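Local atomic coordinates of conserved protein (Methanothermobacter thermautotrophicus, PDB entry 1I36), a protein that is of unknown function but binds NADP and resembles 3-hydroxyacid dehydrogenases in structure, which suggests a role as an NADP-dependent oxidoreductase. Residues Phe107-Ile112 / Gly153-Ile158; Asp122-Ala127 / Gly142-Val147. The protein carries 1 engineered substitution. All blocks are in the same frame, centred on the assembly; numbering follows the deposited sequence.

Contact 1. Residues Phe107-Ile112 / Gly153-Ile158; sequences FVDAAI and GDASAI
Strand 106-112 belongs to the sheet of the Rossmann-type NADP-binding domain, and here D109 on that strand meets the N-terminus of helix 154-182. The helix begins just after G153, which sits at the N-cap position. Strand and helix axes approach to 6.8 Å and run nearly in the same direction, 22° apart.

D109 carries the polar part. Its CG lies anti to the backbone N (chi1 174°), and both carboxylate oxygens meet the first turn of the helix. D109 OD2 accepts from the backbone N of S156 at 2.9 Å. This bond is nearly straight, though the N lies 34° out of the carboxylate plane. D109 OD2 also takes a weak, bent bond from G153 N at 2.8 Å. OD1 receives the S156 hydroxyl on its syn lone pair. One side chain therefore binds both the amide and the hydroxyl of S156. The negative charge lies by the N-terminal end of the helix, where the helix dipole would probably stabilise it. An alanine at D109 would probably leave the S156 amide and hydroxyl without this acceptor in a buried place, and G153 N without its weak bond.

The rest of the contact uses small residues. A155 CB lies 3.3 Å from the carbonyl O of D109. A111 CB packs on A155 CB at 4.1 Å, and these short side chains let the helix lie close to the strand. V95 of helix 92-101 touches both D109 and S156. I112, at the end of the strand, touches the bound NADP. A water lies between A110 O and S156 OG, its oxygen 3.2 Å from S156 OG.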
ATOM      1  N   PHE A 107      17.743  29.257  -7.297  1.00 18.46           N
ATOM      2  CA  PHE A 107      16.370  28.849  -7.022  1.00 17.38           C
ATOM      3  C   PHE A 107      16.387  27.563  -6.213  1.00 13.88           C
ATOM      4  O   PHE A 107      17.116  26.642  -6.537  1.00 16.34           O
ATOM      5  CB  PHE A 107      15.627  28.591  -8.329  1.00 15.27           C
ATOM      6  CG  PHE A 107      14.175  28.217  -8.139  1.00 13.19           C
ATOM      7  CD1 PHE A 107      13.811  26.909  -7.862  1.00 12.86           C
ATOM      8  CD2 PHE A 107      13.185  29.158  -8.301  1.00 12.77           C
ATOM      9  CE1 PHE A 107      12.453  26.543  -7.763  1.00 12.72           C
ATOM     10  CE2 PHE A 107      11.812  28.799  -8.207  1.00 10.12           C
ATOM     11  CZ  PHE A 107      11.469  27.487  -7.944  1.00 14.06           C
ATOM     12  N   VAL A 108      15.517  27.487  -5.216  1.00 14.21           N
ATOM     13  CA  VAL A 108      15.377  26.294  -4.380  1.00 12.41           C
ATOM     14  C   VAL A 108      13.929  25.825  -4.380  1.00 10.58           C
ATOM     15  O   VAL A 108      13.017  26.620  -4.142  1.00 11.09           O
ATOM     16  CB  VAL A 108      15.788  26.601  -2.907  1.00 12.98           C
ATOM     17  CG1 VAL A 108      15.553  25.343  -2.009  1.00 10.30           C
ATOM     18  CG2 VAL A 108      17.310  26.951  -2.872  1.00 15.62           C
ATOM     19  N   ASP A 109      13.719  24.549  -4.699  1.00  8.37           N
ATOM     20  CA  ASP A 109      12.358  23.961  -4.695  1.00  9.78           C
ATOM     21  C   ASP A 109      12.197  23.431  -3.256  1.00 11.73           C
ATOM     22  O   ASP A 109      12.902  22.504  -2.887  1.00 12.86           O
ATOM     23  CB  ASP A 109      12.355  22.799  -5.695  1.00  9.34           C
ATOM     24  CG  ASP A 109      11.067  22.010  -5.703  1.00 13.17           C
ATOM     25  OD1 ASP A 109      10.075  22.433  -5.061  1.00 11.00           O
ATOM     26  OD2 ASP A 109      11.056  20.947  -6.355  1.00  9.85           O
ATOM     27  N   ALA A 110      11.375  24.073  -2.419  1.00 12.70           N
ATOM     28  CA  ALA A 110      11.170  23.558  -1.049  1.00 11.98           C
ATOM     29  C   ALA A 110       9.790  22.897  -1.060  1.00 14.00           C
ATOM     30  O   ALA A 110       8.883  23.412  -1.689  1.00 13.92           O
ATOM     31  CB  ALA A 110      11.185  24.715  -0.037  1.00 12.40           C
ATOM     32  N   ALA A 111       9.617  21.784  -0.352  1.00 13.90           N
ATOM     33  CA  ALA A 111       8.311  21.111  -0.306  1.00 12.36           C
ATOM     34  C   ALA A 111       8.015  20.751   1.152  1.00 14.50           C
ATOM     35  O   ALA A 111       8.822  20.080   1.817  1.00 12.20           O
ATOM     36  CB  ALA A 111       8.322  19.836  -1.179  1.00 12.58           C
ATOM     37  N   ILE A 112       6.856  21.198   1.621  1.00 15.55           N
ATOM     38  CA  ILE A 112       6.392  20.968   2.984  1.00 20.94           C
ATOM     39  C   ILE A 112       5.874  19.527   3.028  1.00 22.58           C
ATOM     40  O   ILE A 112       4.993  19.156   2.251  1.00 21.42           O
ATOM     41  CB  ILE A 112       5.273  21.967   3.347  1.00 20.51           C
ATOM     42  CG1 ILE A 112       5.895  23.370   3.475  1.00 22.47           C
ATOM     43  CG2 ILE A 112       4.635  21.590   4.708  1.00 21.70           C
ATOM     44  CD1 ILE A 112       4.876  24.513   3.702  1.00 24.52           C
ATOM     45  N   GLY A 153      12.475  21.046  -8.775  1.00 13.88           N
ATOM     46  CA  GLY A 153      11.522  20.084  -9.282  1.00 12.74           C
ATOM     47  C   GLY A 153      11.625  18.748  -8.529  1.00 15.96           C
ATOM     48  O   GLY A 153      10.600  18.069  -8.361  1.00 12.92           O
ATOM     49  N   ASP A 154      12.820  18.386  -8.036  1.00 13.63           N
ATOM     50  CA  ASP A 154      12.983  17.112  -7.328  1.00 14.44           C
ATOM     51  C   ASP A 154      12.217  17.039  -6.024  1.00 14.95           C
ATOM     52  O   ASP A 154      11.497  16.063  -5.804  1.00 15.26           O
ATOM     53  CB  ASP A 154      14.454  16.743  -7.095  1.00 13.67           C
ATOM     54  CG  ASP A 154      15.202  16.484  -8.388  1.00 17.74           C
ATOM     55  OD1 ASP A 154      14.565  16.247  -9.436  1.00 15.57           O
ATOM     56  OD2 ASP A 154      16.441  16.479  -8.349  1.00 16.85           O
ATOM     57  N   ALA A 155      12.306  18.082  -5.198  1.00 12.13           N
ATOM     58  CA  ALA A 155      11.575  18.104  -3.922  1.00 11.89           C
ATOM     59  C   ALA A 155      10.051  18.015  -4.126  1.00 11.80           C
ATOM     60  O   ALA A 155       9.360  17.252  -3.432  1.00 11.42           O
ATOM     61  CB  ALA A 155      11.944  19.362  -3.144  1.00 10.90           C
ATOM     62  N   SER A 156       9.521  18.824  -5.046  1.00 10.45           N
ATOM     63  CA  SER A 156       8.099  18.785  -5.363  1.00 11.21           C
ATOM     64  C   SER A 156       7.713  17.399  -5.924  1.00 12.92           C
ATOM     65  O   SER A 156       6.628  16.892  -5.623  1.00 12.21           O
ATOM     66  CB  SER A 156       7.736  19.906  -6.351  1.00 11.64           C
ATOM     67  OG  SER A 156       7.792  21.142  -5.614  1.00 15.51           O
ATOM     68  N   ALA A 157       8.567  16.804  -6.752  1.00 11.05           N
ATOM     69  CA  ALA A 157       8.281  15.475  -7.291  1.00 10.33           C
ATOM     70  C   ALA A 157       8.217  14.454  -6.168  1.00 11.74           C
ATOM     71  O   ALA A 157       7.409  13.559  -6.233  1.00 12.12           O
ATOM     72  CB  ALA A 157       9.359  15.022  -8.316  1.00 12.93           C
ATOM     73  N   ILE A 158       9.206  14.468  -5.279  1.00 13.60           N
ATOM     74  CA  ILE A 158       9.219  13.553  -4.147  1.00 15.34           C
ATOM     75  C   ILE A 158       7.944  13.690  -3.292  1.00 15.61           C
ATOM     76  O   ILE A 158       7.346  12.686  -2.843  1.00 13.96           O
ATOM     77  CB  ILE A 158      10.450  13.804  -3.243  1.00 14.64           C
ATOM     78  CG1 ILE A 158      11.720  13.352  -3.953  1.00 15.73           C
ATOM     79  CG2 ILE A 158      10.308  13.003  -1.906  1.00 15.89           C
ATOM     80  CD1 ILE A 158      13.001  14.127  -3.487  1.00 15.04           C
TER
HETATM   81  O   HOH W   1       6.374  22.712  -3.160  1.00 22.60           O

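Contact 2. Residues Asp122-Ala127 / Gly142-Val147; sequences DIRIIA and GLNIEV
R124 and N144 both set CG anti to the backbone N (chi1 172° and -178°), and R124 then bends at chi2 (52°) and chi3. The guanidinium meets the N144 amide side-on, with the two planes close to perpendicular. NE and NH2 both donate to N144 OD1. R124 NH2 lies 2.8 Å from N144 OD1, in the carbonyl plane on a lone pair. R124 NE stands above that plane, 2.9 Å from N144 OD1. N144 ND2 in turn donates to D122 O at 3.0 Å. E146 CB lies over one guanidinium face. E146 OE2 is 3.5 Å from R124 NH1, a salt bridge of charges alone, and E146 OE1 also pairs with R148.

Strands 124-128 and 144-147 are parallel neighbours joined through helix 132-136, a beta-alpha-beta unit at the edge of the sheet. I125 N donates to N144 O, E146 N to I125 O at 2.9 Å, and A127 N to E146 O. A127 CB packs on I145 CG2 at 4.0 Å, on the side where F135 of the helix touches both. With two donors on OD1 and an acceptor for ND2, the N144 amide is fixed in its rotation, while the E146 carboxylate would probably offset the arginine charge through space.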
ATOM      1  N   ASP A 122       8.002  23.369  13.078  1.00 24.02           N
ATOM      2  CA  ASP A 122       8.779  22.126  13.214  1.00 23.27           C
ATOM      3  C   ASP A 122       8.588  21.188  12.019  1.00 23.51           C
ATOM      4  O   ASP A 122       9.198  20.117  11.937  1.00 22.83           O
ATOM      5  CB  ASP A 122       8.351  21.357  14.465  1.00 26.55           C
ATOM      6  CG  ASP A 122       8.917  21.943  15.728  1.00 29.21           C
ATOM      7  OD1 ASP A 122       9.707  22.912  15.647  1.00 31.04           O
ATOM      8  OD2 ASP A 122       8.591  21.412  16.806  1.00 33.75           O
ATOM      9  N   ILE A 123       7.730  21.595  11.102  1.00 20.68           N
ATOM     10  CA  ILE A 123       7.425  20.784   9.941  1.00 22.22           C
ATOM     11  C   ILE A 123       8.664  20.446   9.132  1.00 20.89           C
ATOM     12  O   ILE A 123       9.566  21.275   9.011  1.00 20.68           O
ATOM     13  CB  ILE A 123       6.359  21.503   9.074  1.00 24.37           C
ATOM     14  CG1 ILE A 123       5.734  20.536   8.084  1.00 29.99           C
ATOM     15  CG2 ILE A 123       6.901  22.782   8.440  1.00 24.03           C
ATOM     16  CD1 ILE A 123       5.060  19.394   8.760  1.00 34.91           C
ATOM     17  N   ARG A 124       8.759  19.196   8.678  1.00 20.01           N
ATOM     18  CA  ARG A 124       9.876  18.809   7.842  1.00 18.82           C
ATOM     19  C   ARG A 124       9.654  19.429   6.456  1.00 18.24           C
ATOM     20  O   ARG A 124       8.534  19.395   5.892  1.00 16.02           O
ATOM     21  CB  ARG A 124       9.983  17.290   7.720  1.00 22.18           C
ATOM     22  CG  ARG A 124      11.018  16.762   6.685  1.00 24.21           C
ATOM     23  CD  ARG A 124      12.440  17.342   6.819  1.00 27.83           C
ATOM     24  NE  ARG A 124      13.032  17.250   8.161  1.00 30.10           N
ATOM     25  CZ  ARG A 124      13.644  16.174   8.663  1.00 32.34           C
ATOM     26  NH1 ARG A 124      13.743  15.062   7.944  1.00 31.79           N
ATOM     27  NH2 ARG A 124      14.221  16.236   9.867  1.00 30.35           N
ATOM     28  N   ILE A 125      10.707  20.068   5.947  1.00 14.92           N
ATOM     29  CA  ILE A 125      10.651  20.658   4.625  1.00 11.13           C
ATOM     30  C   ILE A 125      11.796  20.034   3.828  1.00 12.72           C
ATOM     31  O   ILE A 125      12.939  20.042   4.282  1.00 16.24           O
ATOM     32  CB  ILE A 125      10.897  22.175   4.720  1.00 14.15           C
ATOM     33  CG1 ILE A 125       9.746  22.848   5.451  1.00 15.04           C
ATOM     34  CG2 ILE A 125      11.112  22.793   3.319  1.00 10.52           C
ATOM     35  CD1 ILE A 125      10.085  24.310   5.790  1.00 18.65           C
ATOM     36  N   ILE A 126      11.524  19.486   2.659  1.00 11.35           N
ATOM     37  CA  ILE A 126      12.644  18.962   1.872  1.00 13.27           C
ATOM     38  C   ILE A 126      12.929  20.025   0.793  1.00 13.84           C
ATOM     39  O   ILE A 126      12.011  20.729   0.353  1.00 13.38           O
ATOM     40  CB  ILE A 126      12.383  17.552   1.282  1.00 13.12           C
ATOM     41  CG1 ILE A 126      11.163  17.565   0.368  1.00 16.10           C
ATOM     42  CG2 ILE A 126      12.195  16.518   2.451  1.00 13.82           C
ATOM     43  CD1 ILE A 126      10.999  16.234  -0.451  1.00 16.27           C
ATOM     44  N   ALA A 127      14.188  20.141   0.383  1.00 13.97           N
ATOM     45  CA  ALA A 127      14.581  21.170  -0.589  1.00 14.50           C
ATOM     46  C   ALA A 127      15.571  20.618  -1.600  1.00 14.52           C
ATOM     47  O   ALA A 127      16.472  19.831  -1.261  1.00 12.35           O
ATOM     48  CB  ALA A 127      15.200  22.383   0.178  1.00 12.77           C
ATOM     49  N   GLY A 142      15.828  27.628  13.763  1.00 21.60           N
ATOM     50  CA  GLY A 142      14.588  26.963  14.120  1.00 21.79           C
ATOM     51  C   GLY A 142      13.811  26.185  13.086  1.00 19.93           C
ATOM     52  O   GLY A 142      12.749  25.664  13.420  1.00 19.62           O
ATOM     53  N   LEU A 143      14.300  26.099  11.852  1.00 18.47           N
ATOM     54  CA  LEU A 143      13.559  25.375  10.837  1.00 17.62           C
ATOM     55  C   LEU A 143      14.031  23.919  10.786  1.00 18.12           C
ATOM     56  O   LEU A 143      15.035  23.562  11.422  1.00 16.48           O
ATOM     57  CB  LEU A 143      13.648  26.092   9.463  1.00 16.74           C
ATOM     58  CG  LEU A 143      13.075  27.524   9.469  1.00 16.88           C
ATOM     59  CD1 LEU A 143      12.929  28.059   8.023  1.00 17.67           C
ATOM     60  CD2 LEU A 143      11.713  27.531  10.148  1.00 17.62           C
ATOM     61  N   ASN A 144      13.336  23.094  10.005  1.00 15.72           N
ATOM     62  CA  ASN A 144      13.652  21.670   9.926  1.00 16.88           C
ATOM     63  C   ASN A 144      13.744  21.281   8.454  1.00 17.76           C
ATOM     64  O   ASN A 144      12.909  20.550   7.950  1.00 16.83           O
ATOM     65  CB  ASN A 144      12.493  20.912  10.619  1.00 17.06           C
ATOM     66  CG  ASN A 144      12.698  19.411  10.669  1.00 16.28           C
ATOM     67  OD1 ASN A 144      13.790  18.897  10.411  1.00 16.13           O
ATOM     68  ND2 ASN A 144      11.646  18.703  11.058  1.00 18.84           N
ATOM     69  N   ILE A 145      14.794  21.752   7.782  1.00 17.22           N
ATOM     70  CA  ILE A 145      14.982  21.510   6.346  1.00 14.75           C
ATOM     71  C   ILE A 145      15.957  20.349   6.115  1.00 14.20           C
ATOM     72  O   ILE A 145      16.886  20.134   6.890  1.00 11.36           O
ATOM     73  CB  ILE A 145      15.568  22.796   5.675  1.00 16.44           C
ATOM     74  CG1 ILE A 145      14.593  23.972   5.840  1.00 12.88           C
ATOM     75  CG2 ILE A 145      15.813  22.539   4.155  1.00 15.40           C
ATOM     76  CD1 ILE A 145      15.286  25.393   5.893  1.00 14.24           C
ATOM     77  N   GLU A 146      15.719  19.606   5.049  1.00 14.24           N
ATOM     78  CA  GLU A 146      16.562  18.495   4.661  1.00 15.86           C
ATOM     79  C   GLU A 146      16.690  18.589   3.132  1.00 16.54           C
ATOM     80  O   GLU A 146      15.706  18.850   2.435  1.00 14.32           O
ATOM     81  CB  GLU A 146      15.894  17.177   5.058  1.00 16.94           C
ATOM     82  CG  GLU A 146      16.580  15.965   4.537  1.00 26.36           C
ATOM     83  CD  GLU A 146      15.869  14.703   4.981  1.00 30.37           C
ATOM     84  OE1 GLU A 146      14.775  14.424   4.444  1.00 31.32           O
ATOM     85  OE2 GLU A 146      16.399  14.019   5.885  1.00 30.13           O
ATOM     86  N   VAL A 147      17.902  18.404   2.627  1.00 15.74           N
ATOM     87  CA  VAL A 147      18.158  18.470   1.183  1.00 17.45           C
ATOM     88  C   VAL A 147      17.880  17.113   0.531  1.00 19.13           C
ATOM     89  O   VAL A 147      18.274  16.094   1.056  1.00 18.57           O
ATOM     90  CB  VAL A 147      19.647  18.848   0.880  1.00 18.30           C
ATOM     91  CG1 VAL A 147      19.937  18.796  -0.680  1.00 17.19           C
ATOM     92  CG2 VAL A 147      19.951  20.228   1.430  1.00 19.91           C
TER
HETATM   93  O   HOH W   2      12.043  22.999  13.425  1.00 37.67           O
HETATM   94  O   HOH W   3      10.657  23.779   9.243  1.00 15.53           O
HETATM   95  O   HOH W   4      12.177  13.992   5.481  1.00 72.11           O

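In the fold
Contact 1 is buried and contact 2 only partly so. Both reach the same sheet, where strands 106-112 and 124-128 are antiparallel neighbours. The two contacts touch: A111 N probably bonds to I126 O, and I126 CD1 packs on A155 O and I158 CG2. Contact 1 sets a helix start on an inner strand, with a single carboxylate among small side chains. Contact 2 pairs two strands through their backbones and adds an arginine-amide grip and a salt bridge at a partly exposed edge. Waters occur in both. Strand 144-147 is followed in the chain by helix 154-182, which returns to the inner strand. Both contacts touch the second subunit, whose M192 packs on I126 and I158.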